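Local coordinates for protein staphylococcal enterotoxin-like toxin (Staphylococcus aureus, PDB 4DXG) that binds a sialylated glycan and, as a superantigen-like protein of a staphylococcal pathogen, probably helps the bacterium evade host immunity, at residues 21-26 with 141-146; 31-36 with 47-52; 61-66 with 187-192. All coordinates share one frame; numbering follows the deposited sequence. Where two conformers were deposited one is given.

Interaction 1: residues 21-26 with 141-146; sequences AYYTKP and LDFKLR. With PIN (piperazine-N,N'-bis(2-ethanesulfonic acid)), chain C.
The Tyr-23 ring lies between two side chains: Arg-146 CD over the centre of one face, 3.4 Å from the centroid in a CH-pi contact, and Tyr-22 CD2 over the opposite face. At the rim, Asp-142 OD2 sits near the ring plane. The guanidinium of Arg-146 lies nearly parallel to the phenol ring, the planes 12° apart, with Tyr-23 OH over the centre of its face. Phe-143 turns its edge to the face of Tyr-22 in an offset edge-to-face pair (planes at 88°), while Lys-25 O meets the edge of Phe-143, 3.2 Å from CZ. Tyr-23 and Phe-143 meet obliquely, CD1 to CD1 at 3.5 Å, completing an aromatic cluster with Tyr-22. With CG beside its own N (chi1 -76°), the Tyr-23 ring is directed at helix 138-153, where its OH donates to Asp-142 OD2, doubtfully short as modelled, and accepts from Leu-182 N. Arg-146 grips Asp-142 OD1 side-on, through NE at 2.8 Å and NH2 at 2.9 Å. Arginine suits this place: its methylenes cover a ring while one side of its guanidinium pairs with an acid. With a positive partner and a phenol, the buried carboxylate probably stays ionised where the OB-fold and beta-grasp portions meet.

Interaction 2: residues 31-36 with 47-52; sequences KNEIGI and MNVVPD. With PIN (piperazine-N,N'-bis(2-ethanesulfonic acid)), chain C.
Glu-33 and Val-49 meet because each branch is turned to the other: Glu-33 CG stands opposite its own N (chi1 -160°), and this puts it 3.3 Å from Val-49 CG1, a close apolar contact. A bend further along the glutamate chain carries the carboxylate across Pro-51, with Glu-33 OE2 4.0 Å from Pro-51 CB. In Asn-48, chi1 of -65° folds the amide back beside the backbone N, so that ND2 and N converge on one acceptor, Ile-36 O, from opposite faces of its carbonyl plane. Asn-48 N lies 2.8 Å from Ile-36 O in a nearly straight bond, and Asn-48 ND2 adds a more bent one to Ile-36 O at 3.1 Å. Asparagine suits the site: its short amide reinforces the strand pairing, which Ile-36 N completes by donating to Asn-48 O at 2.9 Å. Gly-35, lacking a side chain, leaves room for the thioether of Met-47, whose SD is 3.7 Å from Gly-35 CA. Further along, the strands diverge, and a water donates to Ile-34 O while accepting from Val-50 N. Beyond them Asp-52 CB touches a sulfonate oxygen of the bound PIPES molecule. The short strands run at 140°, flanked by strand 71-74 on one side and strand 56-59 on the other: a twisted antiparallel beta hairpin within the sheet of the OB-fold domain.

Interaction 3: residues 61-66 with 187-192; sequences VGKDDK and MADVID. With SIA (N-acetyl-alpha-neuraminic acid), chain B.
Ala-188 CB points toward the turn of residues 61-64 and is touched from several sides. It lies 3.4 Å from Val-61 O, 3.4 Å from Asp-64 OD2 and 4.0 Å from Val-61 CG2, so the methyl packs against a carbonyl oxygen, a carboxylate and a valine methyl. A residue this short suits the place, because Val-61 O and the Asp-64 carboxylate already press on CB. Asp-64 turns its CG beside its own backbone N (chi1 -82°), which brings the carboxylate up to the methyl.

The turn is of type II', with Gly-62 at the corner where phi is positive (49°), a conformation that glycine adopts easily; its closing bond, Asp-64 N to Val-61 O, is weak. Lys-63 and Asp-189 are joined through a water that accepts from Lys-63 N at 3.1 Å and donates to Asp-189 OD1 at 2.5 Å. The lysine ammonium stays at 4.2 Å, measured from Lys-63 NZ to Asp-189 OD1, beyond a salt bridge but probably near enough to favour the negative charge.

This is the meeting of the OB-fold and beta-grasp domains, the two-domain plan of staphylococcal superantigens and their relatives, and it lies beside a glycan site. The other carboxylate oxygen, Asp-189 OD2, accepts a hydrogen bond of 2.6 Å from O9 of the sialic acid, at the end of its glycerol tail. An aspartate suits this place because its two oxygens serve different partners, OD1 the water and OD2 the sugar. Thr-175, Arg-186 and the backbone oxygen of Lys-173 also hydrogen-bond to this sugar.

Behind this shell, backbone bonds tie Asp-189 to Leu-138, where helix 138-153 begins, and Met-187 to Gly-96. Strand 92-99 packs on the turn through Val-94 against Val-61 and Ile-97 against Asp-64.

Interactions 1 and 3 both join the OB-fold part to the beta-grasp part, and they touch through Tyr-22 against Met-187 and Leu-141 against Ile-191. Interaction 2 stays within the OB-fold part, its centre about 17 Å from that of interaction 3. Interaction 1 is the buried one, dominated by aromatic rings packed between a loop and helix 138-153, with an ion pair inside that helix; interaction 2 is partly buried and relies on strand-to-strand backbone bonds; interaction 3 is smaller, a methyl contact and a bridging water at the edge of the sialic acid site. Interactions 1 and 2 do not touch each other, yet opposite ends of one PIPES molecule reach Pro-26 and Asp-52.

Interaction 1: residues 21-26 with 141-146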
loop_
_atom_site.group_PDB
_atom_site.type_symbol
_atom_site.label_atom_id
_atom_site.label_comp_id
_atom_site.label_asym_id
_atom_site.label_seq_id
_atom_site.Cartn_x
_atom_site.Cartn_y
_atom_site.Cartn_z
ATOM N N ALA A 21 -0.022 -8.954 -12.022
ATOM C CA ALA A 21 -0.261 -7.757 -12.817
ATOM C C ALA A 21 -0.695 -6.593 -11.934
ATOM O O ALA A 21 -0.297 -5.458 -12.182
ATOM C CB ALA A 21 -1.287 -8.003 -13.915
ATOM N N TYR A 22 -1.492 -6.860 -10.899
ATOM C CA TYR A 22 -1.907 -5.781 -10.022
ATOM C C TYR A 22 -0.664 -5.207 -9.345
ATOM O O TYR A 22 -0.438 -3.986 -9.391
ATOM C CB TYR A 22 -2.965 -6.194 -8.997
ATOM C CG TYR A 22 -3.394 -5.019 -8.155
ATOM C CD1 TYR A 22 -4.271 -4.056 -8.654
ATOM C CD2 TYR A 22 -2.876 -4.827 -6.864
ATOM C CE1 TYR A 22 -4.636 -2.938 -7.881
ATOM C CE2 TYR A 22 -3.248 -3.712 -6.077
ATOM C CZ TYR A 22 -4.114 -2.778 -6.607
ATOM O OH TYR A 22 -4.481 -1.698 -5.842
ATOM N N TYR A 23 0.172 -6.082 -8.779
ATOM C CA TYR A 23 1.294 -5.634 -7.931
ATOM C C TYR A 23 2.584 -5.307 -8.699
ATOM O O TYR A 23 3.615 -5.018 -8.113
ATOM C CB TYR A 23 1.531 -6.617 -6.793
ATOM C CG TYR A 23 0.495 -6.517 -5.671
ATOM C CD1 TYR A 23 0.579 -5.470 -4.721
ATOM C CD2 TYR A 23 -0.576 -7.445 -5.556
ATOM C CE1 TYR A 23 -0.331 -5.338 -3.680
ATOM C CE2 TYR A 23 -1.507 -7.343 -4.479
ATOM C CZ TYR A 23 -1.360 -6.262 -3.541
ATOM O OH TYR A 23 -2.209 -6.077 -2.464
ATOM N N THR A 24 2.519 -5.331 -10.019
ATOM C CA THR A 24 3.606 -4.754 -10.795
ATOM C C THR A 24 3.168 -3.438 -11.460
ATOM O O THR A 24 3.951 -2.792 -12.141
ATOM C CB THR A 24 4.199 -5.745 -11.860
ATOM O OG1 THR A 24 3.168 -6.138 -12.787
ATOM C CG2 THR A 24 4.818 -6.973 -11.173
ATOM N N LYS A 25 1.928 -3.035 -11.245
ATOM C CA LYS A 25 1.467 -1.721 -11.718
ATOM C C LYS A 25 2.348 -0.558 -11.180
ATOM O O LYS A 25 2.861 -0.608 -10.051
ATOM C CB LYS A 25 0.028 -1.486 -11.290
ATOM C CG LYS A 25 -1.005 -2.132 -12.147
ATOM C CD LYS A 25 -2.237 -2.380 -11.292
ATOM C CE LYS A 25 -3.071 -1.160 -11.132
ATOM N NZ LYS A 25 -3.874 -1.025 -12.395
ATOM N N PRO A 26 2.521 0.494 -11.981
ATOM C CA PRO A 26 3.313 1.590 -11.432
ATOM C C PRO A 26 2.576 2.314 -10.321
ATOM O O PRO A 26 1.331 2.256 -10.237
ATOM C CB PRO A 26 3.508 2.527 -12.622
ATOM C CG PRO A 26 2.514 2.083 -13.673
ATOM C CD PRO A 26 1.787 0.859 -13.202
ATOM N N LEU A 141 2.638 0.049 2.097
ATOM C CA LEU A 141 3.501 -0.978 2.639
ATOM C C LEU A 141 3.243 -2.249 1.891
ATOM O O LEU A 141 4.188 -2.844 1.400
ATOM C CB LEU A 141 3.202 -1.192 4.114
ATOM C CG LEU A 141 3.745 -0.124 5.036
ATOM C CD1 LEU A 141 3.059 -0.329 6.346
ATOM C CD2 LEU A 141 5.262 -0.141 5.189
ATOM N N ASP A 142 1.960 -2.619 1.780
ATOM C CA ASP A 142 1.492 -3.801 1.068
ATOM C C ASP A 142 1.940 -3.725 -0.348
ATOM O O ASP A 142 2.512 -4.692 -0.856
ATOM C CB ASP A 142 -0.030 -3.862 1.093
ATOM C CG ASP A 142 -0.608 -4.974 0.217
ATOM O OD1 ASP A 142 -0.581 -6.177 0.632
ATOM O OD2 ASP A 142 -1.182 -4.639 -0.858
ATOM N N PHE A 143 1.699 -2.585 -1.011
ATOM C CA PHE A 143 2.058 -2.480 -2.428
ATOM C C PHE A 143 3.567 -2.547 -2.683
ATOM O O PHE A 143 4.035 -3.301 -3.547
ATOM C CB PHE A 143 1.482 -1.242 -3.072
ATOM C CG PHE A 143 1.464 -1.318 -4.579
ATOM C CD1 PHE A 143 0.422 -1.974 -5.240
ATOM C CD2 PHE A 143 2.456 -0.697 -5.337
ATOM C CE1 PHE A 143 0.366 -2.031 -6.615
ATOM C CE2 PHE A 143 2.425 -0.768 -6.763
ATOM C CZ PHE A 143 1.394 -1.460 -7.389
ATOM N N LYS A 144 4.330 -1.760 -1.936
ATOM C CA LYS A 144 5.765 -1.756 -2.133
ATOM C C LYS A 144 6.453 -3.077 -1.713
ATOM O O LYS A 144 7.448 -3.497 -2.343
ATOM C CB LYS A 144 6.390 -0.562 -1.448
ATOM C CG LYS A 144 6.279 0.713 -2.252
ATOM C CD LYS A 144 6.907 1.857 -1.467
ATOM C CE LYS A 144 6.824 3.140 -2.252
ATOM N NZ LYS A 144 6.891 4.351 -1.370
ATOM N N LEU A 145 5.939 -3.741 -0.680
ATOM C CA LEU A 145 6.590 -4.987 -0.256
ATOM C C LEU A 145 6.272 -6.105 -1.244
ATOM O O LEU A 145 7.144 -6.899 -1.574
ATOM C CB LEU A 145 6.209 -5.396 1.152
ATOM C CG LEU A 145 6.741 -4.521 2.270
ATOM C CD1 LEU A 145 5.978 -4.772 3.605
ATOM C CD2 LEU A 145 8.253 -4.675 2.442
ATOM N N ARG A 146 5.040 -6.144 -1.753
ATOM C CA ARG A 146 4.714 -7.181 -2.715
ATOM C C ARG A 146 5.466 -6.961 -4.003
ATOM O O ARG A 146 5.978 -7.923 -4.599
ATOM C CB ARG A 146 3.218 -7.307 -2.967
ATOM C CG ARG A 146 2.487 -7.884 -1.820
ATOM C CD ARG A 146 1.099 -8.328 -2.227
ATOM N NE ARG A 146 0.173 -8.240 -1.089
ATOM C CZ ARG A 146 -0.966 -8.916 -0.981
ATOM N NH1 ARG A 146 -1.339 -9.777 -1.927
ATOM N NH2 ARG A 146 -1.745 -8.729 0.077
HETATM C C1 PIN C . 2.329 14.558 -15.702
HETATM C C2 PIN C . 1.138 13.601 -15.759
HETATM N N1 PIN C . 1.564 12.209 -15.630
HETATM C C3 PIN C . 0.935 11.311 -16.597
HETATM C C4 PIN C . 2.523 11.703 -14.610
HETATM C "C1'" PIN C . 1.810 7.194 -14.458
HETATM C "C2'" PIN C . 0.804 8.217 -15.012
HETATM N "N1'" PIN C . 1.491 9.519 -15.175
HETATM C "C3'" PIN C . 1.980 10.366 -14.055
HETATM C "C4'" PIN C . 1.704 10.006 -16.535
HETATM S S1 PIN C . 1.853 16.130 -16.056
HETATM S "S1'" PIN C . 1.277 5.593 -14.346
HETATM O O1 PIN C . 2.895 16.991 -15.463
HETATM O O2 PIN C . 1.838 16.303 -17.522
HETATM O O3 PIN C . 0.468 16.442 -15.592
HETATM O "O1'" PIN C . 1.397 5.200 -12.917
HETATM O "O2'" PIN C . 2.176 4.774 -15.215
HETATM O "O3'" PIN C . -0.131 5.414 -14.809
#

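Interaction 2: residues 31-36 with 47-52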
loop_
_atom_site.group_PDB
_atom_site.type_symbol
_atom_site.label_atom_id
_atom_site.label_comp_id
_atom_site.label_asym_id
_atom_site.label_seq_id
_atom_site.Cartn_x
_atom_site.Cartn_y
_atom_site.Cartn_z
ATOM N N LYS A 31 3.423 14.270 -2.159
ATOM C CA LYS A 31 3.781 14.733 -0.818
ATOM C C LYS A 31 3.482 16.228 -0.570
ATOM O O LYS A 31 3.441 17.022 -1.523
ATOM C CB LYS A 31 5.231 14.330 -0.491
ATOM C CG LYS A 31 5.371 12.805 -0.604
ATOM C CD LYS A 31 6.664 12.215 0.004
ATOM C CE LYS A 31 6.837 10.749 -0.427
ATOM N NZ LYS A 31 7.053 9.878 0.755
ATOM N N ASN A 32 3.262 16.568 0.710
ATOM C CA ASN A 32 2.971 17.932 1.164
ATOM C C ASN A 32 1.928 18.663 0.304
ATOM O O ASN A 32 2.138 19.778 -0.175
ATOM C CB ASN A 32 4.263 18.739 1.273
ATOM C CG ASN A 32 5.329 18.022 2.071
ATOM O OD1 ASN A 32 5.088 17.553 3.188
ATOM N ND2 ASN A 32 6.526 17.947 1.508
ATOM N N GLU A 33 0.792 18.018 0.112
ATOM C CA GLU A 33 -0.135 18.401 -0.938
ATOM C C GLU A 33 -1.439 18.765 -0.244
ATOM O O GLU A 33 -1.504 18.821 0.998
ATOM C CB GLU A 33 -0.235 17.227 -1.912
ATOM C CG GLU A 33 -0.737 17.476 -3.302
ATOM C CD GLU A 33 -0.017 18.539 -4.088
ATOM O OE1 GLU A 33 -0.679 19.577 -4.273
ATOM O OE2 GLU A 33 1.155 18.344 -4.538
ATOM N N ILE A 34 -2.461 19.076 -1.026
ATOM C CA ILE A 34 -3.744 19.520 -0.476
ATOM C C ILE A 34 -4.840 18.667 -1.053
ATOM O O ILE A 34 -4.788 18.308 -2.218
ATOM C CB ILE A 34 -4.040 20.985 -0.871
ATOM C CG1 ILE A 34 -2.943 21.938 -0.340
ATOM C CG2 ILE A 34 -5.459 21.420 -0.421
ATOM C CD1 ILE A 34 -2.983 23.310 -1.021
ATOM N N GLY A 35 -5.839 18.345 -0.231
ATOM C CA GLY A 35 -6.981 17.525 -0.660
ATOM C C GLY A 35 -8.251 18.341 -0.552
ATOM O O GLY A 35 -8.461 19.026 0.444
ATOM N N ILE A 36 -9.075 18.267 -1.586
ATOM C CA ILE A 36 -10.346 18.959 -1.683
ATOM C C ILE A 36 -11.425 17.876 -1.724
ATOM O O ILE A 36 -11.392 16.990 -2.582
ATOM C CB ILE A 36 -10.390 19.830 -3.000
ATOM C CG1 ILE A 36 -9.214 20.819 -3.059
ATOM C CG2 ILE A 36 -11.716 20.520 -3.211
ATOM C CD1 ILE A 36 -8.239 20.520 -4.232
ATOM N N MET A 47 -11.490 12.248 -2.360
ATOM C CA MET A 47 -10.580 13.374 -2.178
ATOM C C MET A 47 -9.962 13.717 -3.533
ATOM O O MET A 47 -9.477 12.840 -4.249
ATOM C CB MET A 47 -9.495 13.075 -1.146
ATOM C CG MET A 47 -8.828 14.330 -0.668
ATOM S SD MET A 47 -7.466 14.052 0.465
ATOM C CE MET A 47 -8.262 14.018 2.080
ATOM N N ASN A 48 -10.023 14.992 -3.900
ATOM C CA ASN A 48 -9.407 15.468 -5.132
ATOM C C ASN A 48 -8.053 15.990 -4.761
ATOM O O ASN A 48 -7.925 16.699 -3.734
ATOM C CB ASN A 48 -10.226 16.596 -5.746
ATOM C CG ASN A 48 -11.597 16.134 -6.185
ATOM O OD1 ASN A 48 -11.756 15.547 -7.256
ATOM N ND2 ASN A 48 -12.591 16.376 -5.353
ATOM N N VAL A 49 -7.039 15.572 -5.536
ATOM C CA VAL A 49 -5.704 16.094 -5.400
ATOM C C VAL A 49 -5.216 16.512 -6.786
ATOM O O VAL A 49 -5.416 15.786 -7.749
ATOM C CB VAL A 49 -4.715 15.089 -4.699
ATOM C CG1 VAL A 49 -3.331 15.734 -4.495
ATOM C CG2 VAL A 49 -5.265 14.594 -3.351
ATOM N N VAL A 50 -4.578 17.681 -6.865
ATOM C CA VAL A 50 -4.066 18.248 -8.085
ATOM C C VAL A 50 -2.538 18.562 -7.999
ATOM O O VAL A 50 -2.123 19.725 -7.759
ATOM C CB VAL A 50 -4.894 19.486 -8.471
ATOM C CG1 VAL A 50 -4.494 19.986 -9.840
ATOM C CG2 VAL A 50 -6.391 19.140 -8.433
ATOM N N PRO A 51 -1.688 17.515 -8.183
ATOM C CA PRO A 51 -0.242 17.660 -8.071
ATOM C C PRO A 51 0.359 18.200 -9.350
ATOM O O PRO A 51 1.378 18.887 -9.279
ATOM C CB PRO A 51 0.231 16.241 -7.824
ATOM C CG PRO A 51 -0.834 15.373 -8.517
ATOM C CD PRO A 51 -2.109 16.113 -8.386
ATOM N N ASP A 52 -0.303 17.961 -10.494
ATOM C CA ASP A 52 0.230 18.246 -11.861
ATOM C C ASP A 52 -0.932 18.680 -12.742
ATOM O O ASP A 52 -1.968 19.060 -12.168
ATOM C CB ASP A 52 0.823 16.954 -12.419
ATOM C CG ASP A 52 -0.154 15.741 -12.313
ATOM O OD1 ASP A 52 -1.419 15.896 -12.172
ATOM O OD2 ASP A 52 0.353 14.605 -12.384
HETATM C C1 PIN C . 2.329 14.558 -15.702
HETATM C C2 PIN C . 1.138 13.601 -15.759
HETATM N N1 PIN C . 1.564 12.209 -15.630
HETATM C C3 PIN C . 0.935 11.311 -16.597
HETATM C C4 PIN C . 2.523 11.703 -14.610
HETATM C "C1'" PIN C . 1.810 7.194 -14.458
HETATM C "C2'" PIN C . 0.804 8.217 -15.012
HETATM N "N1'" PIN C . 1.491 9.519 -15.175
HETATM C "C3'" PIN C . 1.980 10.366 -14.055
HETATM C "C4'" PIN C . 1.704 10.006 -16.535
HETATM S S1 PIN C . 1.853 16.130 -16.056
HETATM S "S1'" PIN C . 1.277 5.593 -14.346
HETATM O O1 PIN C . 2.895 16.991 -15.463
HETATM O O2 PIN C . 1.838 16.303 -17.522
HETATM O O3 PIN C . 0.468 16.442 -15.592
HETATM O "O1'" PIN C . 1.397 5.200 -12.917
HETATM O "O2'" PIN C . 2.176 4.774 -15.215
HETATM O "O3'" PIN C . -0.131 5.414 -14.809
HETATM O O HOH W 1 -4.474 19.434 -4.544
#

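Interaction 3: residues 61-66 with 187-192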
loop_
_atom_site.group_PDB
_atom_site.type_symbol
_atom_site.label_atom_id
_atom_site.label_comp_id
_atom_site.label_asym_id
_atom_site.label_seq_id
_atom_site.Cartn_x
_atom_site.Cartn_y
_atom_site.Cartn_z
ATOM N N VAL A 61 -12.469 5.217 1.440
ATOM C CA VAL A 61 -13.004 3.884 1.802
ATOM C C VAL A 61 -12.694 3.669 3.268
ATOM O O VAL A 61 -11.999 4.489 3.854
ATOM C CB VAL A 61 -12.327 2.741 0.990
ATOM C CG1 VAL A 61 -12.711 2.803 -0.464
ATOM C CG2 VAL A 61 -10.816 2.772 1.158
ATOM N N GLY A 62 -13.149 2.562 3.849
ATOM C CA GLY A 62 -12.790 2.234 5.211
ATOM C C GLY A 62 -12.993 3.414 6.138
ATOM O O GLY A 62 -14.016 4.111 6.067
ATOM N N LYS A 63 -12.008 3.665 6.989
ATOM C CA LYS A 63 -12.104 4.734 8.000
ATOM C C LYS A 63 -11.912 6.160 7.504
ATOM O O LYS A 63 -12.147 7.102 8.263
ATOM C CB LYS A 63 -11.118 4.479 9.129
ATOM C CG LYS A 63 -11.507 3.313 10.006
ATOM C CD LYS A 63 -10.461 3.146 11.109
ATOM C CE LYS A 63 -10.910 2.070 12.125
ATOM N NZ LYS A 63 -9.717 1.318 12.658
ATOM N N ASP A 64 -11.460 6.317 6.256
ATOM C CA ASP A 64 -11.336 7.620 5.615
ATOM C C ASP A 64 -12.672 8.295 5.451
ATOM O O ASP A 64 -12.713 9.496 5.287
ATOM C CB ASP A 64 -10.804 7.486 4.191
ATOM C CG ASP A 64 -9.321 7.348 4.126
ATOM O OD1 ASP A 64 -8.675 7.667 5.167
ATOM O OD2 ASP A 64 -8.843 6.916 3.014
ATOM N N ASP A 65 -13.765 7.538 5.398
ATOM C CA ASP A 65 -15.049 8.194 5.189
ATOM C C ASP A 65 -15.431 9.150 6.353
ATOM O O ASP A 65 -15.664 10.339 6.108
ATOM C CB ASP A 65 -16.158 7.214 4.894
ATOM C CG ASP A 65 -17.372 7.908 4.340
ATOM O OD1 ASP A 65 -17.255 8.501 3.227
ATOM O OD2 ASP A 65 -18.427 7.901 5.029
ATOM N N LYS A 66 -15.457 8.642 7.593
ATOM C CA LYS A 66 -15.660 9.470 8.777
ATOM C C LYS A 66 -14.536 10.503 9.035
ATOM O O LYS A 66 -14.776 11.532 9.646
ATOM C CB LYS A 66 -15.822 8.590 10.031
ATOM C CG LYS A 66 -17.259 8.258 10.437
ATOM C CD LYS A 66 -17.286 7.038 11.399
ATOM C CE LYS A 66 -18.608 6.887 12.220
ATOM N NZ LYS A 66 -19.869 6.771 11.384
ATOM N N MET A 187 -6.802 -0.361 2.812
ATOM C CA MET A 187 -6.036 0.670 2.101
ATOM C C MET A 187 -6.108 2.085 2.695
ATOM O O MET A 187 -5.328 2.971 2.320
ATOM C CB MET A 187 -6.435 0.675 0.635
ATOM C CG MET A 187 -5.969 -0.599 -0.049
ATOM S SD MET A 187 -6.587 -0.610 -1.690
ATOM C CE MET A 187 -5.812 -2.098 -2.356
ATOM N N ALA A 188 -7.018 2.273 3.648
ATOM C CA ALA A 188 -7.237 3.540 4.318
ATOM C C ALA A 188 -6.604 3.519 5.682
ATOM O O ALA A 188 -6.507 4.572 6.336
ATOM C CB ALA A 188 -8.739 3.818 4.462
ATOM N N ASP A 189 -6.187 2.338 6.135
ATOM C CA ASP A 189 -5.618 2.220 7.465
ATOM C C ASP A 189 -4.237 2.871 7.500
ATOM O O ASP A 189 -3.453 2.731 6.563
ATOM C CB ASP A 189 -5.569 0.750 7.920
ATOM C CG ASP A 189 -6.957 0.200 8.356
ATOM O OD1 ASP A 189 -7.815 0.938 8.917
ATOM O OD2 ASP A 189 -7.198 -1.006 8.145
ATOM N N VAL A 190 -3.939 3.605 8.565
ATOM C CA VAL A 190 -2.613 4.225 8.659
ATOM C C VAL A 190 -1.907 3.912 9.997
ATOM O O VAL A 190 -2.536 3.639 11.023
ATOM C CB VAL A 190 -2.636 5.755 8.357
ATOM C CG1 VAL A 190 -3.361 6.059 7.052
ATOM C CG2 VAL A 190 -3.315 6.500 9.463
ATOM N N ILE A 191 -0.586 3.937 9.955
ATOM C CA ILE A 191 0.208 3.588 11.105
ATOM C C ILE A 191 1.467 4.487 11.204
ATOM O O ILE A 191 1.859 5.148 10.201
ATOM C CB ILE A 191 0.571 2.050 11.099
ATOM C CG1 ILE A 191 1.447 1.639 9.898
ATOM C CG2 ILE A 191 -0.682 1.156 11.214
ATOM C CD1 ILE A 191 2.271 0.327 10.175
ATOM N N ASP A 192 2.084 4.532 12.386
ATOM C CA ASP A 192 3.304 5.321 12.578
ATOM C C ASP A 192 4.439 4.559 11.959
ATOM O O ASP A 192 4.775 3.462 12.396
ATOM C CB ASP A 192 3.593 5.602 14.068
ATOM C CG ASP A 192 4.811 6.526 14.276
ATOM O OD1 ASP A 192 5.648 6.708 13.338
ATOM O OD2 ASP A 192 4.936 7.088 15.390
HETATM C C1 SIA B . -3.665 -8.421 11.501
HETATM C C2 SIA B . -4.981 -8.222 12.285
HETATM C C3 SIA B . -4.719 -8.522 13.771
HETATM C C4 SIA B . -3.908 -7.423 14.470
HETATM C C5 SIA B . -4.450 -6.009 14.199
HETATM C C6 SIA B . -4.671 -5.855 12.693
HETATM C C7 SIA B . -5.283 -4.519 12.264
HETATM C C8 SIA B . -5.570 -4.522 10.770
HETATM C C9 SIA B . -5.896 -3.120 10.224
HETATM C C10 SIA B . -3.623 -4.133 15.627
HETATM C C11 SIA B . -2.416 -3.310 15.920
HETATM N N5 SIA B . -3.441 -5.058 14.676
HETATM O O1A SIA B . -2.919 -9.395 11.824
HETATM O O1B SIA B . -3.394 -7.633 10.549
HETATM O O4 SIA B . -3.869 -7.576 15.903
HETATM O O6 SIA B . -5.543 -6.906 12.232
HETATM O O7 SIA B . -6.530 -4.382 12.911
HETATM O O8 SIA B . -4.418 -5.105 10.126
HETATM O O9 SIA B . -6.060 -3.206 8.793
HETATM O O10 SIA B . -4.684 -3.936 16.213
HETATM O O HOH W 2 -9.739 1.561 7.388
#